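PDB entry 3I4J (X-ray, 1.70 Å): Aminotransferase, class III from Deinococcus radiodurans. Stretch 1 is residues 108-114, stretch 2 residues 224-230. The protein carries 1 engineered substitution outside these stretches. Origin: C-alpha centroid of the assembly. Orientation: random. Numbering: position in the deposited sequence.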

# COMPACT_ATOMS: atom_id res chain seq x y z
N LEU C 108 6.33 15.59 5.58
CA LEU C 108 6.35 16.10 6.95
C LEU C 108 7.55 17.03 7.20
O LEU C 108 7.40 18.08 7.83
N ALA C 109 8.72 16.63 6.72
CA ALA C 109 9.92 17.44 6.91
C ALA C 109 9.72 18.80 6.24
O ALA C 109 10.07 19.83 6.81
N ARG C 110 9.15 18.79 5.04
CA ARG C 110 8.90 20.03 4.31
C ARG C 110 7.85 20.88 5.04
O ARG C 110 8.07 22.07 5.27
N GLN C 111 6.73 20.27 5.41
CA GLN C 111 5.68 21.00 6.10
C GLN C 111 6.17 21.61 7.41
O GLN C 111 5.79 22.73 7.77
N TYR C 112 7.00 20.88 8.14
CA TYR C 112 7.54 21.35 9.41
C TYR C 112 8.15 22.75 9.28
O TYR C 112 7.83 23.65 10.05
N HIS C 113 9.03 22.92 8.30
CA HIS C 113 9.68 24.21 8.10
C HIS C 113 8.74 25.29 7.58
O HIS C 113 8.89 26.47 7.92
N VAL C 114 7.78 24.90 6.76
CA VAL C 114 6.82 25.86 6.22
C VAL C 114 5.94 26.41 7.35
O VAL C 114 5.65 27.61 7.40
N ALA C 224 22.45 22.73 12.26
CA ALA C 224 21.88 23.28 11.04
C ALA C 224 20.37 23.50 11.10
O ALA C 224 19.81 24.23 10.29
N GLY C 225 19.72 22.86 12.07
CA GLY C 225 18.28 23.01 12.20
C GLY C 225 17.49 22.21 11.18
O GLY C 225 16.36 22.57 10.85
N ILE C 226 18.09 21.13 10.67
CA ILE C 226 17.40 20.29 9.68
C ILE C 226 16.85 19.02 10.32
O ILE C 226 17.33 18.57 11.36
N ILE C 227 15.83 18.45 9.70
CA ILE C 227 15.19 17.23 10.20
C ILE C 227 16.01 16.00 9.82
O ILE C 227 16.35 15.80 8.65
N PHE C 228 16.34 15.18 10.81
CA PHE C 228 17.10 13.96 10.58
C PHE C 228 16.10 12.80 10.46
O PHE C 228 15.38 12.47 11.41
N ILE C 229 16.03 12.23 9.27
CA ILE C 229 15.11 11.12 9.01
C ILE C 229 15.89 9.83 8.89
O ILE C 229 16.80 9.73 8.08
N ALA C 230 15.55 8.84 9.72
CA ALA C 230 16.21 7.55 9.66
C ALA C 230 15.30 6.59 8.91
O ALA C 230 14.18 6.30 9.35

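Residues 108-114 lie within a longer helix, and residues 227-230 form a strand that runs nearly antiparallel to it: the angle between their N-to-C directions is 165°, and the axes approach to 9.8 Å. The backbones come nearest at Ala 109 and Ile 227, whose CA atoms are 6.2 Å apart. Together the two stretches bury 225 Å², a modest area concentrated on a few side chains. On the helix, the CA-to-CB bonds of Ala 109, Tyr 112 and His 113 point toward the strand segment, as expected for positions i, i+3 and i+4, which share one helical face. On the other side, Ile 227 and Ile 229 point toward the helix, following the two-residue alternation of a strand.

Apolar packing centres on Ile 227, which has 74 Å² covered by the helix, more than any other residue of either stretch. Its chi1 of -65° and chi2 of -66° (both m) place CG1 among the three inward-pointing helix residues and CD1 over the Tyr 112 ring. Ala 109 packs against the base of this side chain, with Ala 109 CB 4.2 Å from Ile 227 CB. The same methyl also meets the tip of Ile 229, Ala 109 CB to Ile 229 CD1 being 4.1 Å; the m, t rotamer of Ile 229 (chi1 -56°, chi2 170°) extends that tip to the alanine. One methyl group thus bridges two successive inward-facing strand positions.

The aromatic contact is a CH-pi interaction. Tyr 112 adopts chi1 t (175°) with chi2 at 77°, which turns one ring face to Ile 227. Ile 227 CD1 lies 4.0 Å from the centroid of the Tyr 112 ring and only 25° off its normal, so the methyl sits over the face; the closest atom pair is Tyr 112 CD2 and Ile 227 CD1, at 3.7 Å. The tyrosine hydroxyl takes no part in this contact.

The polar contribution comes from His 113, whose chi1 of -66° (m) and chi2 of 123° bring the imidazole to the start of the second stretch. There His 113 NE2 donates a hydrogen bond to the backbone carbonyl Gly 225 O. At 3.4 Å between His 113 NE2 and Gly 225 O, with an N-H...O angle of 143°, the bond is weak, being both long and bent. The ring also has an apolar neighbour: His 113 CE1 is 3.9 Å from Ile 227 CG1, in an oblique arrangement. Gly 225 is the first residue to leave helical geometry after the preceding helix, and its positive phi (77°) is a conformation that favours glycine.

The remaining side chains stay out of the contact. Leu 108 points sideways, whereas Arg 110 points away and has its guanidinium nitrogens hydrogen-bonded elsewhere in the structure. Ile 226, in the loop before the strand, also points away, and Phe 228, between the two inward-pointing isoleucines, is out of reach. No water or bound group enters this account.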

# COMPACT_ATOMS: atom_id res chain seq x y z
CB LEU C 108 6.38 14.94 7.94
CG LEU C 108 6.40 15.29 9.43
CD1 LEU C 108 5.22 16.18 9.79
CD2 LEU C 108 6.37 14.00 10.25
CB ALA C 109 11.13 16.74 6.31
CB ARG C 110 8.44 19.72 2.88
CG ARG C 110 7.89 20.91 2.09
CD ARG C 110 8.89 22.05 1.92
NE ARG C 110 8.32 23.16 1.15
CZ ARG C 110 8.87 24.37 1.05
NH1 ARG C 110 10.01 24.64 1.66
NH2 ARG C 110 8.27 25.32 0.33
CB GLN C 111 4.48 20.11 6.40
CG GLN C 111 3.34 20.88 7.06
CD GLN C 111 2.07 20.07 7.20
OE1 GLN C 111 1.98 18.94 6.72
NE2 GLN C 111 1.07 20.65 7.87
CB TYR C 112 8.59 20.36 9.92
CG TYR C 112 9.32 20.80 11.17
CD1 TYR C 112 8.72 20.70 12.42
CD2 TYR C 112 10.63 21.29 11.10
CE1 TYR C 112 9.39 21.09 13.59
CE2 TYR C 112 11.31 21.68 12.26
CZ TYR C 112 10.69 21.58 13.49
OH TYR C 112 11.36 21.94 14.64
CB HIS C 113 10.88 24.03 7.18
CG HIS C 113 11.96 23.21 7.80
ND1 HIS C 113 12.45 22.06 7.22
CD2 HIS C 113 12.59 23.33 8.99
CE1 HIS C 113 13.33 21.50 8.03
NE2 HIS C 113 13.44 22.25 9.11
CB VAL C 114 5.92 25.20 5.15
CG1 VAL C 114 4.72 26.10 4.85
CG2 VAL C 114 6.72 24.97 3.88
CB ALA C 224 22.23 22.38 9.84
CB ILE C 226 18.33 19.91 8.50
CG1 ILE C 226 19.49 19.03 8.98
CG2 ILE C 226 18.83 21.19 7.82
CD1 ILE C 226 20.35 18.46 7.85
CB ILE C 227 13.76 17.07 9.60
CG1 ILE C 227 12.86 18.21 10.10
CG2 ILE C 227 13.18 15.72 9.98
CD1 ILE C 227 12.58 18.17 11.59
CB PHE C 228 18.09 13.73 11.73
CG PHE C 228 18.88 12.45 11.64
CD1 PHE C 228 19.10 11.82 10.41
CD2 PHE C 228 19.46 11.91 12.78
CE1 PHE C 228 19.88 10.66 10.34
CE2 PHE C 228 20.23 10.75 12.72
CZ PHE C 228 20.45 10.13 11.49
CB ILE C 229 14.33 11.33 7.68
CG1 ILE C 229 13.59 12.68 7.71
CG2 ILE C 229 13.34 10.20 7.48
CD1 ILE C 229 13.00 13.08 6.36
CB ALA C 230 16.48 7.02 11.06